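Local coordinates for protein endo-beta-1,2-glucanase (PDB 6IMV) that hydrolyses beta-1,2-glucans at internal linkages as a fungal endo-beta-1,2-glucanase of a newly recognised glycoside hydrolase family, at residues A[244-249]-A[275-280]; A[252-256]-A[272-276]; A[269-273]-A[467-471]. All coordinates share one frame; numbering follows the deposited sequence.

Contact 1: A[244-249]-A[275-280]. With GLC (alpha-D-glucopyranose), chain D; NAG (2-acetamido-2-deoxy-beta-D-glucopyranose), chain H.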
loop_
_atom_site.group_PDB
_atom_site.type_symbol
_atom_site.label_atom_id
_atom_site.label_comp_id
_atom_site.label_asym_id
_atom_site.label_seq_id
_atom_site.Cartn_x
_atom_site.Cartn_y
_atom_site.Cartn_z
ATOM N N TYR A 244 14.548 1.521 -13.950
ATOM C CA TYR A 244 13.609 0.520 -14.443
ATOM C C TYR A 244 12.946 -0.207 -13.271
ATOM O O TYR A 244 13.503 -0.295 -12.187
ATOM C CB TYR A 244 14.320 -0.474 -15.366
ATOM C CG TYR A 244 15.111 0.174 -16.470
ATOM C CD1 TYR A 244 14.466 0.826 -17.511
ATOM C CD2 TYR A 244 16.499 0.155 -16.470
ATOM C CE1 TYR A 244 15.180 1.440 -18.528
ATOM C CE2 TYR A 244 17.227 0.761 -17.483
ATOM C CZ TYR A 244 16.564 1.413 -18.510
ATOM O OH TYR A 244 17.265 2.016 -19.513
ATOM N N LEU A 245 11.734 -0.707 -13.525
ATOM C CA LEU A 245 11.055 -1.623 -12.626
ATOM C C LEU A 245 11.702 -3.000 -12.784
ATOM O O LEU A 245 11.271 -3.781 -13.618
ATOM C CB LEU A 245 9.565 -1.656 -12.982
ATOM C CG LEU A 245 8.832 -0.330 -12.827
ATOM C CD1 LEU A 245 7.340 -0.510 -13.013
ATOM C CD2 LEU A 245 9.119 0.290 -11.467
ATOM N N ASN A 246 12.751 -3.262 -11.993
ATOM C CA ASN A 246 13.583 -4.451 -12.190
ATOM C C ASN A 246 13.843 -5.188 -10.869
ATOM O O ASN A 246 14.788 -5.997 -10.785
ATOM C CB ASN A 246 14.905 -4.081 -12.860
ATOM C CG ASN A 246 15.801 -3.235 -11.983
ATOM O OD1 ASN A 246 15.350 -2.672 -10.987
ATOM N ND2 ASN A 246 17.078 -3.170 -12.326
ATOM N N ASP A 247 12.996 -4.963 -9.857
ATOM C CA ASP A 247 13.256 -5.526 -8.534
ATOM C C ASP A 247 12.018 -6.244 -7.992
ATOM O O ASP A 247 10.940 -6.168 -8.570
ATOM C CB ASP A 247 13.799 -4.429 -7.619
ATOM C CG ASP A 247 12.804 -3.323 -7.318
ATOM O OD1 ASP A 247 11.608 -3.633 -7.142
ATOM O OD2 ASP A 247 13.242 -2.170 -7.240
ATOM N N PRO A 248 12.133 -6.982 -6.864
ATOM C CA PRO A 248 11.001 -7.733 -6.320
ATOM C C PRO A 248 10.001 -6.942 -5.452
ATOM O O PRO A 248 9.128 -7.551 -4.800
ATOM C CB PRO A 248 11.641 -8.829 -5.457
ATOM C CG PRO A 248 13.126 -8.495 -5.370
ATOM C CD PRO A 248 13.363 -7.185 -6.093
ATOM N N TYR A 249 10.094 -5.613 -5.453
ATOM C CA TYR A 249 9.239 -4.773 -4.594
ATOM C C TYR A 249 7.964 -4.436 -5.393
ATOM O O TYR A 249 7.535 -5.238 -6.205
ATOM C CB TYR A 249 10.091 -3.644 -3.997
ATOM C CG TYR A 249 11.463 -4.132 -3.600
ATOM C CD1 TYR A 249 11.623 -5.205 -2.732
ATOM C CD2 TYR A 249 12.604 -3.595 -4.167
ATOM C CE1 TYR A 249 12.882 -5.705 -2.420
ATOM C CE2 TYR A 249 13.866 -4.087 -3.877
ATOM C CZ TYR A 249 14.010 -5.145 -2.997
ATOM O OH TYR A 249 15.260 -5.619 -2.711
ATOM N N TYR A 275 16.083 -9.925 -16.652
ATOM C CA TYR A 275 16.593 -8.618 -16.307
ATOM C C TYR A 275 16.342 -8.323 -14.820
ATOM O O TYR A 275 17.077 -7.559 -14.206
ATOM C CB TYR A 275 15.971 -7.540 -17.196
ATOM C CG TYR A 275 16.637 -6.204 -17.031
ATOM C CD1 TYR A 275 17.916 -5.996 -17.523
ATOM C CD2 TYR A 275 16.027 -5.171 -16.343
ATOM C CE1 TYR A 275 18.564 -4.784 -17.361
ATOM C CE2 TYR A 275 16.653 -3.948 -16.182
ATOM C CZ TYR A 275 17.925 -3.755 -16.695
ATOM O OH TYR A 275 18.559 -2.565 -16.536
ATOM N N LYS A 276 15.289 -8.932 -14.263
ATOM C CA LYS A 276 14.899 -8.759 -12.867
ATOM C C LYS A 276 15.791 -9.581 -11.928
ATOM O O LYS A 276 15.942 -9.217 -10.772
ATOM C CB LYS A 276 13.429 -9.150 -12.675
ATOM C CG LYS A 276 12.432 -8.015 -12.885
ATOM C CD LYS A 276 10.989 -8.472 -12.984
ATOM C CE LYS A 276 10.508 -9.191 -11.739
ATOM N NZ LYS A 276 10.658 -8.366 -10.521
ATOM N N ARG A 277 16.372 -10.675 -12.436
ATOM C CA ARG A 277 16.922 -11.770 -11.607
ATOM C C ARG A 277 18.011 -11.277 -10.653
ATOM O O ARG A 277 18.040 -11.692 -9.497
ATOM C CB ARG A 277 17.449 -12.903 -12.497
ATOM C CG ARG A 277 17.382 -14.288 -11.860
ATOM C CD ARG A 277 17.364 -15.422 -12.880
ATOM N NE ARG A 277 16.066 -15.526 -13.545
ATOM C CZ ARG A 277 15.882 -15.836 -14.825
ATOM N NH1 ARG A 277 16.918 -15.917 -15.640
ATOM N NH2 ARG A 277 14.661 -16.057 -15.278
ATOM N N PRO A 278 18.963 -10.415 -11.082
ATOM C CA PRO A 278 20.021 -9.959 -10.181
ATOM C C PRO A 278 19.534 -9.137 -8.971
ATOM O O PRO A 278 20.305 -8.925 -8.044
ATOM C CB PRO A 278 20.919 -9.086 -11.082
ATOM C CG PRO A 278 20.599 -9.540 -12.499
ATOM C CD PRO A 278 19.125 -9.892 -12.453
ATOM N N GLN A 279 18.282 -8.664 -8.991
ATOM C CA GLN A 279 17.744 -7.848 -7.888
ATOM C C GLN A 279 17.015 -8.735 -6.864
ATOM O O GLN A 279 16.583 -8.231 -5.822
ATOM C CB GLN A 279 16.834 -6.748 -8.433
ATOM C CG GLN A 279 17.585 -5.583 -9.070
ATOM C CD GLN A 279 18.309 -5.945 -10.344
ATOM O OE1 GLN A 279 19.525 -5.843 -10.429
ATOM N NE2 GLN A 279 17.571 -6.390 -11.346
ATOM N N LEU A 280 16.857 -10.030 -7.175
ATOM C CA LEU A 280 16.276 -11.020 -6.259
ATOM C C LEU A 280 17.417 -11.757 -5.551
ATOM O O LEU A 280 18.088 -12.577 -6.164
ATOM C CB LEU A 280 15.387 -11.986 -7.051
ATOM C CG LEU A 280 14.585 -12.992 -6.221
ATOM C CD1 LEU A 280 13.621 -12.275 -5.289
ATOM C CD2 LEU A 280 13.844 -13.976 -7.114
HETATM C C1 GLC D . 11.331 3.728 -5.659
HETATM C C2 GLC D . 9.850 3.565 -5.394
HETATM C C3 GLC D . 9.614 2.752 -4.134
HETATM C C4 GLC D . 10.272 1.392 -4.279
HETATM C C5 GLC D . 11.761 1.589 -4.567
HETATM C C6 GLC D . 12.449 0.260 -4.870
HETATM O O1 GLC D . 11.839 4.556 -4.591
HETATM O O2 GLC D . 9.294 4.876 -5.208
HETATM O O3 GLC D . 8.222 2.571 -3.880
HETATM O O4 GLC D . 10.041 0.613 -3.099
HETATM O O5 GLC D . 11.948 2.449 -5.698
HETATM O O6 GLC D . 11.887 -0.351 -6.035
HETATM C C1 NAG H . 22.049 -2.745 -5.064
HETATM C C2 NAG H . 23.404 -3.435 -4.920
HETATM C C3 NAG H . 24.159 -3.261 -6.230
HETATM C C4 NAG H . 23.352 -3.919 -7.344
HETATM C C5 NAG H . 22.044 -3.128 -7.490
HETATM C C6 NAG H . 21.133 -3.657 -8.593
HETATM C C7 NAG H . 24.355 -3.457 -2.649
HETATM C C8 NAG H . 25.136 -2.686 -1.641
HETATM N N2 NAG H . 24.179 -2.872 -3.829
HETATM O O3 NAG H . 25.428 -3.882 -6.111
HETATM O O4 NAG H . 24.125 -4.004 -8.548
HETATM O O5 NAG H . 21.352 -3.217 -6.236
HETATM O O6 NAG H . 21.010 -5.084 -8.484
HETATM O O7 NAG H . 23.895 -4.546 -2.379
HETATM O O HOH W 1 17.386 -5.910 -4.645
#
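N246 and Q279 meet where the loop leading into helix 252-261 runs past the C-terminal end of helix 266-276. The loop is shaped by an inverse gamma turn centred on L245 and by an Asx turn in which D247 OD1 accepts from Y249 N. A bend at the second torsion (chi2 67°) turns the Q279 amide so that it stacks on that of N246. Q279 NE2 donates to N246 O at 2.9 Å, with an N-H...O angle of 160°, and, weakly, to Y275 O four residues back. The other end of the amide faces the sugar: Q279 OE1 accepts from O6 of the N-acetylglucosamine at 2.6 Å. Replacing Q279 by alanine removes the amide and would probably leave N246 O without this donor and the sugar O6 without its acceptor. Packing is tight around buried P248, whose CD lies 3.4 Å from Q279 O and whose CG lies 3.8 Å from L280 CD1; Y472 of helix 461-475 touches both side chains. The tyrosine end is looser and partly exposed: the edge of Y275 points toward the face of Y244 in an offset edge-to-face pair, centroids 6.0 Å apart and planes at 80°. On the sugar-binding side, D247 OD2 accepts from O6 of the alpha-glucose at 2.6 Å; E250 and H304 also bond this glucose, which is probably part of the bound sophorose. Y249 OH, also hydrogen-bonded to K297 O, receives a bond from a water, which donates its second hydrogen to Q279 O at 2.7 Å.

Contact 2: A[252-256]-A[272-276]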
loop_
_atom_site.group_PDB
_atom_site.type_symbol
_atom_site.label_atom_id
_atom_site.label_comp_id
_atom_site.label_asym_id
_atom_site.label_seq_id
_atom_site.Cartn_x
_atom_site.Cartn_y
_atom_site.Cartn_z
ATOM N N GLU A 252 6.839 -4.964 -9.144
ATOM C CA GLU A 252 6.656 -6.290 -9.732
ATOM C C GLU A 252 5.209 -6.491 -10.200
ATOM O O GLU A 252 4.958 -7.260 -11.142
ATOM C CB GLU A 252 7.082 -7.384 -8.758
ATOM C CG GLU A 252 7.218 -8.739 -9.424
ATOM C CD GLU A 252 7.946 -9.735 -8.546
ATOM O OE1 GLU A 252 7.263 -10.437 -7.769
ATOM O OE2 GLU A 252 9.194 -9.763 -8.604
ATOM N N LEU A 253 4.262 -5.804 -9.562
ATOM C CA LEU A 253 2.850 -5.877 -9.971
ATOM C C LEU A 253 2.712 -5.441 -11.434
ATOM O O LEU A 253 1.973 -6.066 -12.206
ATOM C CB LEU A 253 1.993 -5.011 -9.043
ATOM C CG LEU A 253 1.819 -5.541 -7.619
ATOM C CD1 LEU A 253 0.883 -4.639 -6.831
ATOM C CD2 LEU A 253 1.307 -6.975 -7.623
ATOM N N PHE A 254 3.450 -4.394 -11.820
ATOM C CA PHE A 254 3.364 -3.888 -13.171
ATOM C C PHE A 254 3.993 -4.877 -14.158
ATOM O O PHE A 254 3.472 -5.043 -15.267
ATOM C CB PHE A 254 4.004 -2.508 -13.323
ATOM C CG PHE A 254 3.591 -1.879 -14.625
ATOM C CD1 PHE A 254 2.328 -1.338 -14.766
ATOM C CD2 PHE A 254 4.409 -1.947 -15.739
ATOM C CE1 PHE A 254 1.912 -0.812 -15.979
ATOM C CE2 PHE A 254 3.992 -1.412 -16.948
ATOM C CZ PHE A 254 2.749 -0.850 -17.064
ATOM N N THR A 255 5.095 -5.521 -13.763
ATOM C CA THR A 255 5.707 -6.576 -14.571
ATOM C C THR A 255 4.646 -7.599 -15.001
ATOM O O THR A 255 4.570 -7.950 -16.179
ATOM C CB THR A 255 6.841 -7.296 -13.834
ATOM O OG1 THR A 255 7.785 -6.321 -13.396
ATOM C CG2 THR A 255 7.547 -8.317 -14.696
ATOM N N TRP A 256 3.844 -8.070 -14.039
ATOM C CA TRP A 256 2.803 -9.064 -14.298
ATOM C C TRP A 256 1.764 -8.526 -15.285
ATOM O O TRP A 256 1.226 -9.298 -16.102
ATOM C CB TRP A 256 2.119 -9.510 -13.006
ATOM C CG TRP A 256 2.961 -10.381 -12.124
ATOM C CD1 TRP A 256 3.374 -10.096 -10.856
ATOM C CD2 TRP A 256 3.455 -11.701 -12.425
ATOM N NE1 TRP A 256 4.094 -11.144 -10.349
ATOM C CE2 TRP A 256 4.155 -12.145 -11.283
ATOM C CE3 TRP A 256 3.363 -12.554 -13.532
ATOM C CZ2 TRP A 256 4.773 -13.391 -11.227
ATOM C CZ3 TRP A 256 3.974 -13.791 -13.480
ATOM C CH2 TRP A 256 4.665 -14.200 -12.339
ATOM N N LEU A 272 11.946 -10.094 -19.270
ATOM C CA LEU A 272 11.450 -9.416 -18.062
ATOM C C LEU A 272 12.079 -10.052 -16.814
ATOM O O LEU A 272 12.620 -9.360 -15.970
ATOM C CB LEU A 272 9.920 -9.514 -17.980
ATOM C CG LEU A 272 9.119 -8.633 -18.938
ATOM C CD1 LEU A 272 7.626 -8.882 -18.752
ATOM C CD2 LEU A 272 9.438 -7.158 -18.740
ATOM N N TRP A 273 11.998 -11.383 -16.721
ATOM C CA TRP A 273 12.416 -12.097 -15.518
ATOM C C TRP A 273 13.943 -12.201 -15.450
ATOM O O TRP A 273 14.521 -12.120 -14.369
ATOM C CB TRP A 273 11.710 -13.449 -15.423
ATOM C CG TRP A 273 10.250 -13.241 -15.178
ATOM C CD1 TRP A 273 9.243 -13.344 -16.090
ATOM C CD2 TRP A 273 9.636 -12.831 -13.943
ATOM N NE1 TRP A 273 8.043 -13.036 -15.504
ATOM C CE2 TRP A 273 8.248 -12.722 -14.189
ATOM C CE3 TRP A 273 10.112 -12.582 -12.649
ATOM C CZ2 TRP A 273 7.342 -12.355 -13.198
ATOM C CZ3 TRP A 273 9.214 -12.223 -11.665
ATOM C CH2 TRP A 273 7.846 -12.106 -11.941
ATOM N N GLU A 274 14.586 -12.300 -16.614
ATOM C CA GLU A 274 16.032 -12.362 -16.684
ATOM C C GLU A 274 16.629 -11.047 -16.177
ATOM O O GLU A 274 17.550 -11.049 -15.378
ATOM C CB GLU A 274 16.478 -12.636 -18.117
ATOM C CG GLU A 274 17.967 -12.890 -18.236
ATOM C CD GLU A 274 18.412 -13.261 -19.639
ATOM O OE1 GLU A 274 17.548 -13.704 -20.434
ATOM O OE2 GLU A 274 19.616 -13.096 -19.932
ATOM N N TYR A 275 16.083 -9.925 -16.652
ATOM C CA TYR A 275 16.593 -8.618 -16.307
ATOM C C TYR A 275 16.342 -8.323 -14.820
ATOM O O TYR A 275 17.077 -7.559 -14.206
ATOM C CB TYR A 275 15.971 -7.540 -17.196
ATOM C CG TYR A 275 16.637 -6.204 -17.031
ATOM C CD1 TYR A 275 17.916 -5.996 -17.523
ATOM C CD2 TYR A 275 16.027 -5.171 -16.343
ATOM C CE1 TYR A 275 18.564 -4.784 -17.361
ATOM C CE2 TYR A 275 16.653 -3.948 -16.182
ATOM C CZ TYR A 275 17.925 -3.755 -16.695
ATOM O OH TYR A 275 18.559 -2.565 -16.536
ATOM N N LYS A 276 15.289 -8.932 -14.263
ATOM C CA LYS A 276 14.899 -8.759 -12.867
ATOM C C LYS A 276 15.791 -9.581 -11.928
ATOM O O LYS A 276 15.942 -9.217 -10.772
ATOM C CB LYS A 276 13.429 -9.150 -12.675
ATOM C CG LYS A 276 12.432 -8.015 -12.885
ATOM C CD LYS A 276 10.989 -8.472 -12.984
ATOM C CE LYS A 276 10.508 -9.191 -11.739
ATOM N NZ LYS A 276 10.658 -8.366 -10.521
HETATM O O HOH W 2 9.586 -5.957 -11.456
#
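E252 and K276 form a buried salt bridge in which K276 NZ donates to E252 OE2 at 2.8 Å, using the anti lone pair of that oxygen. The lysine chain folds back at its last two torsions, chi3 60° and chi4 57°, to bring NZ to OE2 on the side away from the other oxygen. A water accepts a second bond from K276 NZ at 2.8 Å and also bonds T255 OG1 at 2.7 Å, which gives the threonine hydroxyl a partner inside the interface. E252 OE1, the other carboxylate oxygen, is taken by K308 and Y314. The two segments belong to consecutive helices of an antiparallel helical hairpin, their local axes 11.8 Å apart at closest approach and inclined at 159°. Between them T255 CG2 lies alongside K276 CD at 3.8 Å and also touches L272 CD1. One turn further along helix 252-261 the benzo end of W273 comes over one face of W256, with W273 CZ2 and W256 CH2 3.4 Å apart; the rings meet obliquely. Both buried indole N-H groups find acceptors beyond the two segments: W256 NE1 bonds Y314 OH, and W273 NE1 bonds the side-chain oxygen OE1 of Q259.

Contact 3: A[269-273]-A[467-471]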
loop_
_atom_site.group_PDB
_atom_site.type_symbol
_atom_site.label_atom_id
_atom_site.label_comp_id
_atom_site.label_asym_id
_atom_site.label_seq_id
_atom_site.Cartn_x
_atom_site.Cartn_y
_atom_site.Cartn_z
ATOM N N ILE A 269 8.893 -11.781 -22.432
ATOM C CA ILE A 269 8.474 -12.262 -21.107
ATOM C C ILE A 269 9.691 -12.864 -20.390
ATOM O O ILE A 269 9.950 -12.550 -19.226
ATOM C CB ILE A 269 7.290 -13.249 -21.214
ATOM C CG1 ILE A 269 6.014 -12.547 -21.698
ATOM C CG2 ILE A 269 7.055 -13.973 -19.894
ATOM C CD1 ILE A 269 4.916 -13.489 -22.149
ATOM N N GLU A 270 10.458 -13.701 -21.094
ATOM C CA GLU A 270 11.657 -14.297 -20.507
ATOM C C GLU A 270 12.653 -13.187 -20.141
ATOM O O GLU A 270 13.279 -13.240 -19.088
ATOM C CB GLU A 270 12.287 -15.325 -21.449
ATOM C CG GLU A 270 13.067 -16.395 -20.709
ATOM C CD GLU A 270 12.181 -17.465 -20.091
ATOM O OE1 GLU A 270 11.183 -17.856 -20.742
ATOM O OE2 GLU A 270 12.481 -17.913 -18.965
ATOM N N ALA A 271 12.766 -12.167 -20.999
ATOM C CA ALA A 271 13.685 -11.040 -20.758
ATOM C C ALA A 271 13.259 -10.238 -19.512
ATOM O O ALA A 271 14.119 -9.767 -18.780
ATOM C CB ALA A 271 13.783 -10.160 -21.987
ATOM N N LEU A 272 11.946 -10.094 -19.270
ATOM C CA LEU A 272 11.450 -9.416 -18.062
ATOM C C LEU A 272 12.079 -10.052 -16.814
ATOM O O LEU A 272 12.620 -9.360 -15.970
ATOM C CB LEU A 272 9.920 -9.514 -17.980
ATOM C CG LEU A 272 9.119 -8.633 -18.938
ATOM C CD1 LEU A 272 7.626 -8.882 -18.752
ATOM C CD2 LEU A 272 9.438 -7.158 -18.740
ATOM N N TRP A 273 11.998 -11.383 -16.721
ATOM C CA TRP A 273 12.416 -12.097 -15.518
ATOM C C TRP A 273 13.943 -12.201 -15.450
ATOM O O TRP A 273 14.521 -12.120 -14.369
ATOM C CB TRP A 273 11.710 -13.449 -15.423
ATOM C CG TRP A 273 10.250 -13.241 -15.178
ATOM C CD1 TRP A 273 9.243 -13.344 -16.090
ATOM C CD2 TRP A 273 9.636 -12.831 -13.943
ATOM N NE1 TRP A 273 8.043 -13.036 -15.504
ATOM C CE2 TRP A 273 8.248 -12.722 -14.189
ATOM C CE3 TRP A 273 10.112 -12.582 -12.649
ATOM C CZ2 TRP A 273 7.342 -12.355 -13.198
ATOM C CZ3 TRP A 273 9.214 -12.223 -11.665
ATOM C CH2 TRP A 273 7.846 -12.106 -11.941
ATOM N N ARG A 467 5.934 -19.520 -12.812
ATOM C CA ARG A 467 6.978 -18.532 -12.980
ATOM C C ARG A 467 7.529 -18.104 -11.614
ATOM O O ARG A 467 8.734 -18.051 -11.418
ATOM C CB ARG A 467 6.430 -17.325 -13.751
ATOM C CG ARG A 467 7.363 -16.121 -13.799
ATOM C CD ARG A 467 8.741 -16.423 -14.363
ATOM N NE ARG A 467 8.695 -16.810 -15.764
ATOM C CZ ARG A 467 9.761 -16.998 -16.526
ATOM N NH1 ARG A 467 9.616 -17.223 -17.822
ATOM N NH2 ARG A 467 10.971 -16.941 -15.997
ATOM N N ILE A 468 6.646 -17.743 -10.683
ATOM C CA ILE A 468 7.110 -17.047 -9.476
ATOM C C ILE A 468 7.716 -18.082 -8.511
ATOM O O ILE A 468 8.695 -17.794 -7.843
ATOM C CB ILE A 468 5.999 -16.165 -8.865
ATOM C CG1 ILE A 468 6.579 -15.018 -8.030
ATOM C CG2 ILE A 468 5.006 -16.990 -8.061
ATOM C CD1 ILE A 468 7.617 -14.165 -8.742
ATOM N N GLU A 469 7.199 -19.321 -8.521
ATOM C CA GLU A 469 7.802 -20.396 -7.727
ATOM C C GLU A 469 9.194 -20.719 -8.277
ATOM O O GLU A 469 10.131 -20.881 -7.498
ATOM C CB GLU A 469 6.924 -21.643 -7.689
ATOM C CG GLU A 469 7.435 -22.695 -6.722
ATOM C CD GLU A 469 6.417 -23.761 -6.363
ATOM O OE1 GLU A 469 5.771 -24.290 -7.293
ATOM O OE2 GLU A 469 6.266 -24.058 -5.149
ATOM N N ALA A 470 9.337 -20.740 -9.610
ATOM C CA ALA A 470 10.627 -20.975 -10.242
ATOM C C ALA A 470 11.639 -19.918 -9.790
ATOM O O ALA A 470 12.755 -20.266 -9.384
ATOM C CB ALA A 470 10.495 -21.011 -11.751
ATOM N N GLU A 471 11.251 -18.633 -9.867
ATOM C CA GLU A 471 12.188 -17.554 -9.613
ATOM C C GLU A 471 12.635 -17.614 -8.146
ATOM O O GLU A 471 13.833 -17.520 -7.860
ATOM C CB GLU A 471 11.592 -16.193 -9.988
ATOM C CG GLU A 471 11.374 -15.997 -11.477
ATOM C CD GLU A 471 12.620 -16.055 -12.353
ATOM O OE1 GLU A 471 13.721 -15.681 -11.874
ATOM O OE2 GLU A 471 12.498 -16.492 -13.509
HETATM O O HOH W 3 13.751 -12.737 -11.702
#
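A guanidinium-indole stack joins R467 of helix 461-475, the last helix of the chain, to W273 of helix 266-276. The guanidinium lies flat on the indole, centres 4.3 Å apart and planes at 7°, and the aliphatic part of the same chain continues over that face. R467 CD makes a CH-pi contact 3.5 Å from the centroid of the five-membered ring of W273, almost on its normal, while CG lies over the same face near CE2 and NE1. Bends at chi2 (56°) and chi3 lay the arginine along the indole, running counter to the tryptophan side chain. With one face of the guanidinium on the ring, its edge is left for acids, and a salt-bridge network of E270, R467 and E471 forms there. R467 NH1 donates to E270 OE2 at 3.2 Å from above the carboxylate plane, and the remaining E270 bonds are weak. R467 NH2 donates to E471 OE2 at 3.0 Å, with that oxygen in the guanidinium plane; R277 binds the same oxygen, so two arginines probably help to hold E471 in its charged form. The helices themselves run roughly parallel, crossing at -37° with local axes 12.5 Å apart, a separation bridged by these long side chains. E270 is on the exposed side, whereas W273 and E471 are buried. At the far end of the indole, W273 CH2 touches I468 CD1 at 3.8 Å. Near E471, a water donates both to W273 O at 2.8 Å and to E471 OE1 at 2.9 Å.

In the fold
From the N terminus, the loop 244-249 comes first and contact 1 closes it onto the end of helix 266-276, enclosing helix 252-261 and most of helix 266-276. Contact 2 starts inside this span and ends on the same part of the chain, sharing Y275 and K276; it pairs the first turn and more of helix 252-261 with the last turns of helix 266-276. Contact 3 starts within the span of contact 1 and ends nearly two hundred residues later, so those two cross, and it brings in helix 461-475. W273 serves contacts 2 and 3 together, and R277 bridges to E471. Helix 266-276 is thus the common member tying the sugar-binding loop, its hairpin partner and the last helix.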